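Local coordinates for protein delta toxin (Clostridium perfringens, PDB 2YGT) that probably kills host cells as a haemolytic beta-pore-forming toxin of Clostridium perfringens, inserting a beta-barrel channel into their membranes, at residues 87-92 with 196-201; 91-96 with 218-223; 208-213 with 261-266. All blocks are in the same frame, centred on the assembly; numbering follows the deposited sequence.

Contact 1. Residues 87-92 with 196-201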
loop_
_atom_site.group_PDB
_atom_site.type_symbol
_atom_site.label_atom_id
_atom_site.label_comp_id
_atom_site.label_asym_id
_atom_site.label_seq_id
_atom_site.Cartn_x
_atom_site.Cartn_y
_atom_site.Cartn_z
ATOM N N MET A 87 23.500 2.547 -8.554
ATOM C CA MET A 87 22.377 1.672 -8.259
ATOM C C MET A 87 21.112 2.504 -8.113
ATOM O O MET A 87 20.940 3.218 -7.126
ATOM C CB MET A 87 22.622 0.871 -6.979
ATOM C CG MET A 87 21.405 0.093 -6.507
ATOM S SD MET A 87 21.598 -0.607 -4.857
ATOM C CE MET A 87 19.903 -1.034 -4.473
ATOM N N ARG A 88 20.236 2.422 -9.106
ATOM C CA ARG A 88 18.946 3.099 -9.035
ATOM C C ARG A 88 17.976 2.268 -8.205
ATOM O O ARG A 88 17.857 1.059 -8.403
ATOM C CB ARG A 88 18.405 3.372 -10.442
ATOM C CG ARG A 88 19.277 4.350 -11.214
ATOM C CD ARG A 88 18.857 4.507 -12.665
ATOM N NE ARG A 88 17.547 5.133 -12.798
ATOM C CZ ARG A 88 17.158 5.826 -13.863
ATOM N NH1 ARG A 88 17.990 5.998 -14.885
ATOM N NH2 ARG A 88 15.945 6.358 -13.904
ATOM N N TRP A 89 17.296 2.917 -7.265
ATOM C CA TRP A 89 16.461 2.210 -6.299
ATOM C C TRP A 89 15.243 3.042 -5.881
ATOM O O TRP A 89 15.260 4.270 -5.985
ATOM C CB TRP A 89 17.298 1.822 -5.072
ATOM C CG TRP A 89 17.787 3.004 -4.283
ATOM C CD1 TRP A 89 18.739 3.907 -4.661
ATOM C CD2 TRP A 89 17.342 3.413 -2.981
ATOM N NE1 TRP A 89 18.914 4.850 -3.678
ATOM C CE2 TRP A 89 18.067 4.571 -2.636
ATOM C CE3 TRP A 89 16.401 2.911 -2.075
ATOM C CZ2 TRP A 89 17.882 5.238 -1.427
ATOM C CZ3 TRP A 89 16.218 3.575 -0.871
ATOM C CH2 TRP A 89 16.956 4.727 -0.558
ATOM N N PRO A 90 14.178 2.372 -5.404
ATOM C CA PRO A 90 12.950 3.064 -5.004
ATOM C C PRO A 90 13.031 3.535 -3.557
ATOM O O PRO A 90 12.757 2.757 -2.644
ATOM C CB PRO A 90 11.877 1.967 -5.109
ATOM C CG PRO A 90 12.623 0.669 -5.408
ATOM C CD PRO A 90 14.072 0.928 -5.157
ATOM N N ILE A 91 13.407 4.788 -3.342
ATOM C CA ILE A 91 13.417 5.322 -1.989
ATOM C C ILE A 91 11.997 5.409 -1.419
ATOM O O ILE A 91 11.794 5.216 -0.217
ATOM C CB ILE A 91 14.098 6.697 -1.919
ATOM C CG1 ILE A 91 14.207 7.160 -0.464
ATOM C CG2 ILE A 91 13.340 7.716 -2.760
ATOM C CD1 ILE A 91 15.162 8.318 -0.265
ATOM N N LYS A 92 11.014 5.677 -2.279
ATOM C CA LYS A 92 9.646 5.890 -1.809
ATOM C C LYS A 92 8.557 5.343 -2.736
ATOM O O LYS A 92 8.610 5.509 -3.955
ATOM C CB LYS A 92 9.395 7.378 -1.550
ATOM C CG LYS A 92 8.192 7.640 -0.662
ATOM C CD LYS A 92 7.613 9.025 -0.877
ATOM C CE LYS A 92 8.590 10.109 -0.477
ATOM N NZ LYS A 92 7.894 11.415 -0.308
ATOM N N GLN A 196 27.201 4.966 3.142
ATOM C CA GLN A 196 27.534 3.564 2.900
ATOM C C GLN A 196 26.333 2.621 2.965
ATOM O O GLN A 196 26.498 1.410 3.128
ATOM C CB GLN A 196 28.587 3.090 3.908
ATOM C CG GLN A 196 29.724 4.064 4.153
ATOM C CD GLN A 196 30.468 3.768 5.444
ATOM O OE1 GLN A 196 31.179 2.767 5.552
ATOM N NE2 GLN A 196 30.302 4.639 6.432
ATOM N N MET A 197 25.128 3.163 2.824
ATOM C CA MET A 197 23.924 2.362 3.023
ATOM C C MET A 197 23.840 1.119 2.130
ATOM O O MET A 197 23.412 0.059 2.587
ATOM C CB MET A 197 22.650 3.219 2.931
ATOM C CG MET A 197 22.369 3.824 1.570
ATOM S SD MET A 197 21.041 5.051 1.665
ATOM C CE MET A 197 19.778 4.115 2.511
ATOM N N PHE A 198 24.253 1.238 0.870
ATOM C CA PHE A 198 24.203 0.093 -0.044
ATOM C C PHE A 198 25.584 -0.325 -0.549
ATOM O O PHE A 198 25.711 -0.993 -1.575
ATOM C CB PHE A 198 23.258 0.369 -1.219
ATOM C CG PHE A 198 21.840 0.640 -0.803
ATOM C CD1 PHE A 198 21.167 -0.244 0.024
ATOM C CD2 PHE A 198 21.179 1.779 -1.237
ATOM C CE1 PHE A 198 19.864 0.003 0.416
ATOM C CE2 PHE A 198 19.874 2.030 -0.853
ATOM C CZ PHE A 198 19.217 1.139 -0.022
ATOM N N MET A 199 26.613 0.067 0.193
ATOM C CA MET A 199 27.992 -0.269 -0.143
ATOM C C MET A 199 28.403 -1.620 0.462
ATOM O O MET A 199 28.413 -1.790 1.681
ATOM C CB MET A 199 28.923 0.853 0.330
ATOM C CG MET A 199 30.365 0.721 -0.118
ATOM S SD MET A 199 31.441 1.897 0.737
ATOM C CE MET A 199 30.687 3.446 0.262
ATOM N N ARG A 200 28.734 -2.581 -0.396
ATOM C CA ARG A 200 29.085 -3.923 0.065
ATOM C C ARG A 200 30.422 -3.946 0.804
ATOM O O ARG A 200 30.592 -4.684 1.774
ATOM C CB ARG A 200 29.118 -4.909 -1.105
ATOM C CG ARG A 200 29.347 -6.350 -0.683
ATOM C CD ARG A 200 29.194 -7.303 -1.857
ATOM N NE ARG A 200 28.760 -8.627 -1.420
ATOM C CZ ARG A 200 29.573 -9.660 -1.220
ATOM N NH1 ARG A 200 30.879 -9.532 -1.421
ATOM N NH2 ARG A 200 29.080 -10.825 -0.822
ATOM N N SER A 201 31.368 -3.141 0.336
ATOM C CA SER A 201 32.679 -3.074 0.963
ATOM C C SER A 201 33.361 -1.757 0.632
ATOM O O SER A 201 32.964 -1.057 -0.300
ATOM C CB SER A 201 33.557 -4.245 0.521
ATOM O OG SER A 201 34.116 -4.011 -0.760
#
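The first torsions of Trp89 and Phe198 bring the two rings together: CG of Trp89 sits between the backbone N and the carbonyl carbon (chi1 66°), while CG of Phe198 lies beside its own N, anti to the carbonyl carbon (chi1 -60°). The phenyl edge points at the indole face. Phe198 CE2 stands over the middle of the indole, 3.6 Å from Trp89 CD2, and the planes meet at 73° with the Phe198 and six-membered Trp89 centroids 4.8 Å apart. Two methionines flank the phenyl ring. The extended Met87 chain crosses Phe198 at about a right angle, bringing SD to 4.1 Å from Phe198 CB and CE over one face; on the opposite face lies CG of Met197. The methyl CE of Met197 runs on to the indole, 4.2 Å from Trp89 CH2. No hydrogen bond joins the segments, and the buried Trp89 NE1 is satisfied by Asn267. Phe177 makes edge-to-face contacts with both rings, and Ile221 of helix 219-222 touches both. Here the loop containing the type I turn 196-199 is pinned to strand 84-99 by a T-shaped aromatic pair with Met-aromatic contacts, a compact aromatic core between sheet and loop.

Contact 2. Residues 91-96 with 218-223; sequences IKYMVD and SSLITG
Tyr93 reaches from strand 84-99 to the single-turn helix 219-222 and gives its phenolic proton to the carbonyl of Leu220. The bond is short, 2.6 Å from Tyr93 OH to Leu220 O, and the hydroxyl lies in the carbonyl plane, with a C=O...donor angle of 151°. CG beside the backbone N (chi1 -66°) directs the ring toward the helix, and Leu220 O lies at the ring edge, near its plane. Alongside the bond, Tyr93 CE2 rests 4.1 Å from Leu220 CB. This is the tight part: two buried residues make the whole contact, and Phe225 packs against the tyrosine ring as well. The other side is looser. Lys92, Met94 and Asp96 lie on the partly exposed face of the strand, where Asp96 pairs with Lys249; Ser219 and Thr222 of the helical turn are likewise partly open to solvent. The turn is held from within by Ser218 at the N-cap, whose OG accepts from Leu220 N at 3.0 Å and also bonds Pro157 O, while Ser218 O takes both Ile221 N and Thr222 N. The Leu220 carbonyl's own peptide is thus held through Ile221 N, the preceding one by the cap bond. Chemically, one directed hydrogen bond satisfies two buried polar atoms and links a very short helix to the sheet, with only modest apolar packing beside it.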
loop_
_atom_site.group_PDB
_atom_site.type_symbol
_atom_site.label_atom_id
_atom_site.label_comp_id
_atom_site.label_asym_id
_atom_site.label_seq_id
_atom_site.Cartn_x
_atom_site.Cartn_y
_atom_site.Cartn_z
ATOM N N ILE A 91 13.407 4.788 -3.342
ATOM C CA ILE A 91 13.417 5.322 -1.989
ATOM C C ILE A 91 11.997 5.409 -1.419
ATOM O O ILE A 91 11.794 5.216 -0.217
ATOM C CB ILE A 91 14.098 6.697 -1.919
ATOM C CG1 ILE A 91 14.207 7.160 -0.464
ATOM C CG2 ILE A 91 13.340 7.716 -2.760
ATOM C CD1 ILE A 91 15.162 8.318 -0.265
ATOM N N LYS A 92 11.014 5.677 -2.279
ATOM C CA LYS A 92 9.646 5.890 -1.809
ATOM C C LYS A 92 8.557 5.343 -2.736
ATOM O O LYS A 92 8.610 5.509 -3.955
ATOM C CB LYS A 92 9.395 7.378 -1.550
ATOM C CG LYS A 92 8.192 7.640 -0.662
ATOM C CD LYS A 92 7.613 9.025 -0.877
ATOM C CE LYS A 92 8.590 10.109 -0.477
ATOM N NZ LYS A 92 7.894 11.415 -0.308
ATOM N N TYR A 93 7.572 4.687 -2.129
ATOM C CA TYR A 93 6.359 4.265 -2.816
ATOM C C TYR A 93 5.186 5.045 -2.236
ATOM O O TYR A 93 5.098 5.222 -1.021
ATOM C CB TYR A 93 6.095 2.777 -2.594
ATOM C CG TYR A 93 7.098 1.823 -3.202
ATOM C CD1 TYR A 93 6.998 1.431 -4.532
ATOM C CD2 TYR A 93 8.121 1.279 -2.434
ATOM C CE1 TYR A 93 7.901 0.543 -5.079
ATOM C CE2 TYR A 93 9.024 0.393 -2.975
ATOM C CZ TYR A 93 8.909 0.027 -4.295
ATOM O OH TYR A 93 9.810 -0.859 -4.836
ATOM N N MET A 94 4.277 5.500 -3.090
ATOM C CA MET A 94 3.110 6.237 -2.611
ATOM C C MET A 94 1.818 5.672 -3.186
ATOM O O MET A 94 1.741 5.365 -4.375
ATOM C CB MET A 94 3.234 7.723 -2.955
ATOM C CG MET A 94 4.543 8.354 -2.502
ATOM S SD MET A 94 4.717 10.073 -3.016
ATOM C CE MET A 94 3.388 10.851 -2.099
ATOM N N VAL A 95 0.807 5.534 -2.333
ATOM C CA VAL A 95 -0.500 5.045 -2.760
ATOM C C VAL A 95 -1.635 5.949 -2.280
ATOM O O VAL A 95 -1.758 6.238 -1.088
ATOM C CB VAL A 95 -0.763 3.611 -2.267
ATOM C CG1 VAL A 95 -2.126 3.123 -2.751
ATOM C CG2 VAL A 95 0.349 2.674 -2.724
ATOM N N ASP A 96 -2.465 6.389 -3.219
ATOM C CA ASP A 96 -3.622 7.213 -2.896
ATOM C C ASP A 96 -4.907 6.493 -3.274
ATOM O O ASP A 96 -4.998 5.889 -4.340
ATOM C CB ASP A 96 -3.565 8.545 -3.648
ATOM C CG ASP A 96 -2.463 9.455 -3.146
ATOM O OD1 ASP A 96 -2.055 9.313 -1.976
ATOM O OD2 ASP A 96 -2.009 10.319 -3.922
ATOM N N SER A 218 16.172 -5.365 1.063
ATOM C CA SER A 218 14.727 -5.507 1.155
ATOM C C SER A 218 14.172 -6.012 -0.172
ATOM O O SER A 218 14.705 -5.691 -1.234
ATOM C CB SER A 218 14.081 -4.167 1.499
ATOM O OG SER A 218 12.674 -4.232 1.344
ATOM N N SER A 219 13.105 -6.801 -0.112
ATOM C CA SER A 219 12.447 -7.263 -1.328
ATOM C C SER A 219 11.779 -6.095 -2.057
ATOM O O SER A 219 11.461 -6.188 -3.245
ATOM C CB SER A 219 11.423 -8.354 -1.013
ATOM O OG SER A 219 10.546 -7.947 0.017
ATOM N N LEU A 220 11.571 -4.994 -1.340
ATOM C CA LEU A 220 11.033 -3.782 -1.944
ATOM C C LEU A 220 12.029 -3.167 -2.926
ATOM O O LEU A 220 11.648 -2.392 -3.803
ATOM C CB LEU A 220 10.644 -2.767 -0.867
ATOM C CG LEU A 220 9.219 -2.884 -0.321
ATOM C CD1 LEU A 220 8.956 -4.274 0.254
ATOM C CD2 LEU A 220 8.946 -1.805 0.716
ATOM N N ILE A 221 13.303 -3.515 -2.775
ATOM C CA ILE A 221 14.343 -2.997 -3.655
ATOM C C ILE A 221 14.675 -3.969 -4.787
ATOM O O ILE A 221 14.889 -3.554 -5.926
ATOM C CB ILE A 221 15.630 -2.646 -2.875
ATOM C CG1 ILE A 221 15.408 -1.402 -2.015
ATOM C CG2 ILE A 221 16.792 -2.425 -3.828
ATOM C CD1 ILE A 221 16.588 -1.042 -1.135
ATOM N N THR A 222 14.712 -5.260 -4.475
ATOM C CA THR A 222 15.064 -6.266 -5.474
ATOM C C THR A 222 13.887 -6.624 -6.382
ATOM O O THR A 222 14.075 -6.911 -7.565
ATOM C CB THR A 222 15.610 -7.558 -4.823
ATOM O OG1 THR A 222 14.657 -8.070 -3.882
ATOM C CG2 THR A 222 16.937 -7.290 -4.111
ATOM N N GLY A 223 12.678 -6.612 -5.829
ATOM C CA GLY A 223 11.494 -6.983 -6.583
ATOM C C GLY A 223 10.507 -5.844 -6.759
ATOM O O GLY A 223 10.240 -5.407 -7.881
#

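Contact 3. Residues 208-213 with 261-266; sequences TTNFTP and TEWQGR
The side-chain amide of Asn210 lies over one face of the Trp263 indole, its plane tilted 31° from that of the ring. ND2 leads: it stands almost directly above Trp263 CD1, 3.0 Å away, and 3.4 Å from Trp263 CG, so the amide nitrogen covers the pyrrole part of the indole. Behind it, Asn210 CG is 3.9 Å from CD1 of Trp263, and Asn210 CB hangs over the rim of the same face. At the edge of the indole, NE1 donates to the backbone oxygen of Ser204. Trp259 makes an edge-to-face pair with Trp263, and Ile257 of the neighbouring strand 241-259 touches both Trp263 and Asn210.

The two side chains run antiparallel, each passing alongside the other. CG of Asn210 is anti to the backbone N (chi1 -165°), which stretches the short side chain out toward the strand; CG of Trp263 lies beside its N (chi1 -74°), which places the indole with its face to the amide. Although Asn210 ND2 is 3.4 Å from Trp263 NE1, both are donors and no hydrogen bond links them. Each is satisfied by a carbonyl of the same loop region, ND2 by Ser201 O and NE1 by Ser204 O. The bond to Ser201 O fixes the rotation of the amide and tells its nitrogen from its oxygen.

The contact is thus an amide laid over an aromatic face, joining the loop that follows strand 170-177 to the start of strand 263-282. Because the amide and the indole N-H each have a carbonyl acceptor of their own, these two donors can lie close together in a buried place; some amide-pi attraction is possible, though no N-H is seen to aim at the ring.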
loop_
_atom_site.group_PDB
_atom_site.type_symbol
_atom_site.label_atom_id
_atom_site.label_comp_id
_atom_site.label_asym_id
_atom_site.label_seq_id
_atom_site.Cartn_x
_atom_site.Cartn_y
_atom_site.Cartn_z
ATOM N N THR A 208 30.109 -2.259 -10.461
ATOM C CA THR A 208 28.773 -2.848 -10.542
ATOM C C THR A 208 28.664 -4.114 -9.702
ATOM O O THR A 208 27.659 -4.825 -9.756
ATOM C CB THR A 208 28.389 -3.191 -11.994
ATOM O OG1 THR A 208 29.278 -4.192 -12.504
ATOM C CG2 THR A 208 28.461 -1.953 -12.870
ATOM N N THR A 209 29.702 -4.383 -8.921
ATOM C CA THR A 209 29.789 -5.611 -8.141
ATOM C C THR A 209 29.768 -5.322 -6.638
ATOM O O THR A 209 29.590 -6.226 -5.819
ATOM C CB THR A 209 31.063 -6.409 -8.528
ATOM O OG1 THR A 209 30.780 -7.228 -9.669
ATOM C CG2 THR A 209 31.542 -7.292 -7.386
ATOM N N ASN A 210 29.916 -4.052 -6.281
ATOM C CA ASN A 210 30.076 -3.675 -4.883
ATOM C C ASN A 210 28.816 -3.132 -4.196
ATOM O O ASN A 210 28.903 -2.457 -3.167
ATOM C CB ASN A 210 31.224 -2.679 -4.739
ATOM C CG ASN A 210 31.685 -2.535 -3.311
ATOM O OD1 ASN A 210 31.801 -3.519 -2.581
ATOM N ND2 ASN A 210 31.952 -1.303 -2.901
ATOM N N PHE A 211 27.648 -3.425 -4.757
ATOM C CA PHE A 211 26.401 -3.073 -4.089
ATOM C C PHE A 211 25.919 -4.225 -3.212
ATOM O O PHE A 211 26.149 -5.393 -3.524
ATOM C CB PHE A 211 25.323 -2.681 -5.102
ATOM C CG PHE A 211 25.622 -1.408 -5.845
ATOM C CD1 PHE A 211 25.771 -0.211 -5.164
ATOM C CD2 PHE A 211 25.744 -1.408 -7.224
ATOM C CE1 PHE A 211 26.044 0.962 -5.844
ATOM C CE2 PHE A 211 26.014 -0.237 -7.910
ATOM C CZ PHE A 211 26.164 0.948 -7.219
ATOM N N THR A 212 25.270 -3.886 -2.103
ATOM C CA THR A 212 24.719 -4.889 -1.198
ATOM C C THR A 212 24.063 -6.021 -1.977
ATOM O O THR A 212 23.154 -5.785 -2.773
ATOM C CB THR A 212 23.682 -4.273 -0.247
ATOM O OG1 THR A 212 24.314 -3.280 0.569
ATOM C CG2 THR A 212 23.067 -5.344 0.643
ATOM N N PRO A 213 24.531 -7.258 -1.754
ATOM C CA PRO A 213 23.999 -8.442 -2.438
ATOM C C PRO A 213 22.489 -8.539 -2.273
ATOM O O PRO A 213 21.950 -8.078 -1.267
ATOM C CB PRO A 213 24.692 -9.599 -1.709
ATOM C CG PRO A 213 25.195 -8.991 -0.417
ATOM C CD PRO A 213 25.612 -7.626 -0.829
ATOM N N THR A 261 40.588 6.311 -3.309
ATOM C CA THR A 261 41.502 5.259 -2.876
ATOM C C THR A 261 40.706 4.307 -1.988
ATOM O O THR A 261 41.254 3.499 -1.238
ATOM C CB THR A 261 42.724 5.824 -2.129
ATOM O OG1 THR A 261 42.284 6.635 -1.033
ATOM C CG2 THR A 261 43.565 6.669 -3.071
ATOM N N GLU A 262 39.389 4.433 -2.096
ATOM C CA GLU A 262 38.433 3.582 -1.408
ATOM C C GLU A 262 37.084 3.919 -2.016
ATOM O O GLU A 262 36.958 4.915 -2.729
ATOM C CB GLU A 262 38.410 3.873 0.093
ATOM C CG GLU A 262 37.863 5.248 0.445
ATOM C CD GLU A 262 38.885 6.348 0.238
ATOM O OE1 GLU A 262 39.920 6.334 0.938
ATOM O OE2 GLU A 262 38.652 7.228 -0.619
ATOM N N TRP A 263 36.075 3.099 -1.749
ATOM C CA TRP A 263 34.738 3.415 -2.232
ATOM C C TRP A 263 34.111 4.508 -1.376
ATOM O O TRP A 263 34.158 4.454 -0.148
ATOM C CB TRP A 263 33.847 2.170 -2.260
ATOM C CG TRP A 263 34.171 1.228 -3.379
ATOM C CD1 TRP A 263 34.673 -0.036 -3.269
ATOM C CD2 TRP A 263 34.024 1.479 -4.783
ATOM N NE1 TRP A 263 34.842 -0.591 -4.515
ATOM C CE2 TRP A 263 34.452 0.320 -5.462
ATOM C CE3 TRP A 263 33.568 2.569 -5.532
ATOM C CZ2 TRP A 263 34.440 0.222 -6.853
ATOM C CZ3 TRP A 263 33.557 2.467 -6.909
ATOM C CH2 TRP A 263 33.991 1.305 -7.555
ATOM N N GLN A 264 33.549 5.510 -2.039
ATOM C CA GLN A 264 32.772 6.542 -1.371
ATOM C C GLN A 264 31.356 6.515 -1.938
ATOM O O GLN A 264 31.172 6.440 -3.153
ATOM C CB GLN A 264 33.412 7.913 -1.579
ATOM C CG GLN A 264 32.671 9.048 -0.896
ATOM C CD GLN A 264 33.186 10.413 -1.305
ATOM O OE1 GLN A 264 34.329 10.557 -1.740
ATOM N NE2 GLN A 264 32.341 11.428 -1.167
ATOM N N GLY A 265 30.361 6.566 -1.058
ATOM C CA GLY A 265 28.977 6.448 -1.477
ATOM C C GLY A 265 28.200 7.746 -1.394
ATOM O O GLY A 265 28.445 8.571 -0.515
ATOM N N ARG A 266 27.263 7.931 -2.318
ATOM C CA ARG A 266 26.386 9.096 -2.285
ATOM C C ARG A 266 25.054 8.845 -2.986
ATOM O O ARG A 266 25.010 8.273 -4.073
ATOM C CB ARG A 266 27.073 10.317 -2.894
ATOM C CG ARG A 266 26.173 11.533 -2.943
ATOM C CD ARG A 266 26.971 12.813 -3.000
ATOM N NE ARG A 266 26.195 13.938 -2.491
ATOM C CZ ARG A 266 26.710 15.127 -2.207
ATOM N NH1 ARG A 266 28.007 15.347 -2.385
ATOM N NH2 ARG A 266 25.932 16.094 -1.743
#

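From the N terminus, strand 84-99 comes first and starts two of the closures. Contact 1 brings the 196-201 loop back to residues 87-92, and contact 2, opening from the overlapping residues 91-96, closes later at 218-223, so the two are staggered rather than nested. Contact 3 opens at 208-213, after contact 1 has closed and before contact 2 has, and runs on to 261-266; it crosses contact 2 and follows contact 1. Ile221 joins contacts 1 and 2 by packing on Met87, Trp89 and Phe198. Arg200 N probably bonds Asn210 O between contacts 1 and 3. Contacts 1 and 3 tie the loop after strand 170-177 to strands 84-99 and 263-282, contact 2 helix 219-222 to the first.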